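Side-chain contact in capsid (PDB 4RDL), which builds the norovirus capsid and, through the protruding (P) domain studied here, binds the Lewis y tetrasaccharide, probably in attachment to host cells: residues V152-E155 and E159-Q162. Numbering follows the deposited sequence.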
ATOM      1  N   VAL A 152     -10.684 -20.900   4.008  1.00 11.05           N
ATOM      2  CA  VAL A 152      -9.400 -21.367   4.530  1.00 11.03           C
ATOM      3  C   VAL A 152      -9.532 -21.693   6.013  1.00 10.85           C
ATOM      4  O   VAL A 152     -10.303 -21.052   6.739  1.00 11.61           O
ATOM      5  CB  VAL A 152      -8.254 -20.339   4.319  1.00 11.45           C
ATOM      6  CG1 VAL A 152      -8.002 -20.123   2.837  1.00 13.29           C
ATOM      7  CG2 VAL A 152      -8.564 -19.022   5.035  1.00 13.39           C
ATOM      8  N   LYS A 153      -8.786 -22.694   6.454  1.00 12.23           N
ATOM      9  CA  LYS A 153      -8.759 -23.055   7.863  1.00 11.66           C
ATOM     10  C   LYS A 153      -7.848 -22.101   8.636  1.00 11.48           C
ATOM     11  O   LYS A 153      -6.771 -21.718   8.153  1.00 12.17           O
ATOM     12  CB  LYS A 153      -8.279 -24.505   8.053  1.00 12.33           C
ATOM     13  CG  LYS A 153      -8.058 -24.881   9.510  1.00 13.09           C
ATOM     14  CD  LYS A 153      -7.602 -26.325   9.668  1.00 16.11           C
ATOM     15  CE  LYS A 153      -7.381 -26.664  11.132  1.00 16.85           C
ATOM     16  NZ  LYS A 153      -6.890 -28.061  11.317  1.00 19.08           N
ATOM     17  N   LEU A 154      -8.292 -21.725   9.833  1.00 11.11           N
ATOM     18  CA  LEU A 154      -7.479 -20.977  10.786  1.00 11.96           C
ATOM     19  C   LEU A 154      -6.983 -21.919  11.874  1.00 13.44           C
ATOM     20  O   LEU A 154      -7.754 -22.726  12.389  1.00 15.33           O
ATOM     21  CB  LEU A 154      -8.315 -19.872  11.433  1.00 13.14           C
ATOM     22  CG  LEU A 154      -8.342 -18.520  10.702  1.00 16.50           C
ATOM     23  CD1 LEU A 154      -8.521 -18.656   9.187  1.00 19.01           C
ATOM     24  CD2 LEU A 154      -9.410 -17.620  11.320  1.00 17.79           C
ATOM     25  N   GLU A 155      -5.708 -21.815  12.236  1.00 12.10           N
ATOM     26  CA  GLU A 155      -5.190 -22.589  13.362  1.00 12.49           C
ATOM     27  C   GLU A 155      -5.794 -22.057  14.657  1.00 14.55           C
ATOM     28  O   GLU A 155      -5.817 -20.849  14.891  1.00 15.52           O
ATOM     29  CB  GLU A 155      -3.660 -22.529  13.410  1.00 13.21           C
ATOM     30  CG  GLU A 155      -3.013 -23.133  12.175  1.00 14.34           C
ATOM     31  CD  GLU A 155      -3.441 -24.577  11.968  1.00 14.16           C
ATOM     32  OE1 GLU A 155      -3.146 -25.408  12.851  1.00 17.31           O
ATOM     33  OE2 GLU A 155      -4.098 -24.872  10.943  1.00 14.44           O
ATOM     34  N   GLU A 159      -8.033 -18.031  20.988  1.00 23.20           N
ATOM     35  CA  GLU A 159      -8.476 -16.646  21.082  1.00 24.65           C
ATOM     36  C   GLU A 159      -9.295 -16.224  19.864  1.00 20.87           C
ATOM     37  O   GLU A 159      -9.285 -15.055  19.465  1.00 24.00           O
ATOM     38  CB  GLU A 159      -7.276 -15.727  21.312  1.00 30.61           C
ATOM     39  CG  GLU A 159      -6.585 -16.030  22.642  1.00 36.50           C
ATOM     40  CD  GLU A 159      -5.292 -15.275  22.850  1.00 44.34           C
ATOM     41  OE1 GLU A 159      -4.926 -14.462  21.981  1.00 47.80           O
ATOM     42  OE2 GLU A 159      -4.635 -15.500  23.890  1.00 47.29           O
ATOM     43  N   LEU A 160     -10.012 -17.185  19.286  1.00 19.20           N
ATOM     44  CA  LEU A 160     -10.824 -16.927  18.096  1.00 17.34           C
ATOM     45  C   LEU A 160     -12.318 -16.867  18.390  1.00 18.26           C
ATOM     46  O   LEU A 160     -13.089 -16.360  17.578  1.00 18.20           O
ATOM     47  CB  LEU A 160     -10.563 -17.986  17.019  1.00 17.12           C
ATOM     48  CG  LEU A 160      -9.146 -18.061  16.447  1.00 15.55           C
ATOM     49  CD1 LEU A 160      -9.019 -19.195  15.449  1.00 15.19           C
ATOM     50  CD2 LEU A 160      -8.769 -16.737  15.805  1.00 18.75           C
ATOM     51  N   ASP A 161     -12.733 -17.385  19.543  1.00 21.55           N
ATOM     52  CA  ASP A 161     -14.157 -17.519  19.831  1.00 22.05           C
ATOM     53  C   ASP A 161     -14.932 -16.211  19.742  1.00 20.21           C
ATOM     54  O   ASP A 161     -16.057 -16.185  19.229  1.00 19.58           O
ATOM     55  CB  ASP A 161     -14.386 -18.173  21.194  1.00 25.15           C
ATOM     56  CG  ASP A 161     -14.175 -19.668  21.155  1.00 31.71           C
ATOM     57  OD1 ASP A 161     -14.441 -20.275  20.095  1.00 31.92           O
ATOM     58  OD2 ASP A 161     -13.743 -20.236  22.177  1.00 36.34           O
ATOM     59  N   GLN A 162     -14.342 -15.129  20.243  1.00 19.44           N
ATOM     60  CA  GLN A 162     -15.050 -13.856  20.282  1.00 20.13           C
ATOM     61  C   GLN A 162     -15.296 -13.331  18.876  1.00 17.10           C
ATOM     62  O   GLN A 162     -16.102 -12.419  18.681  1.00 20.44           O
ATOM     63  CB  GLN A 162     -14.285 -12.812  21.103  1.00 23.51           C
ATOM     64  CG  GLN A 162     -12.992 -12.327  20.464  1.00 25.26           C
ATOM     65  CD  GLN A 162     -12.589 -10.942  20.955  1.00 28.91           C
ATOM     66  OE1 GLN A 162     -13.382  -9.998  20.908  1.00 31.41           O
ATOM     67  NE2 GLN A 162     -11.359 -10.819  21.434  1.00 29.89           N
TER
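L160 lays its CD1 methyl over the base of the L154 side chain, CD1 coming to 4.1 Å from L154 CB. The same methyl also meets the main chain of the next residue, with L160 CD1 in van der Waals contact 3.6 Å from E155 O. CG of L160 stands anti to its own carbonyl carbon (chi1 -63°), and chi2 of 177° sets CD1 anti to CA, so this methyl is the one extended toward L154 and E155. Both leucines point their CB across the gap, while E155 turns its CB the other way and takes part through its backbone. No hydrogen bond joins the two segments, and the overlap is small, about 100 Å² summed over both sides. Backbone bonds of L154 to Y84 and of E155 to V137 bridge strands 83-89 and 133-139, and the leucines pack between these strands, both touching Y84 and V136. Beyond L160 the chain enters a 3-10 turn, where D161 OD1 is hydrogen-bonded to Y84 OH. The contact thus tucks the loop after strand 151-154 back over L154 and E155, within the compact antiparallel beta-barrel of the P2 subdomain, the outer part of the norovirus P domain, whose surface carries the glycan sites, one lined by D114, H116 and W174.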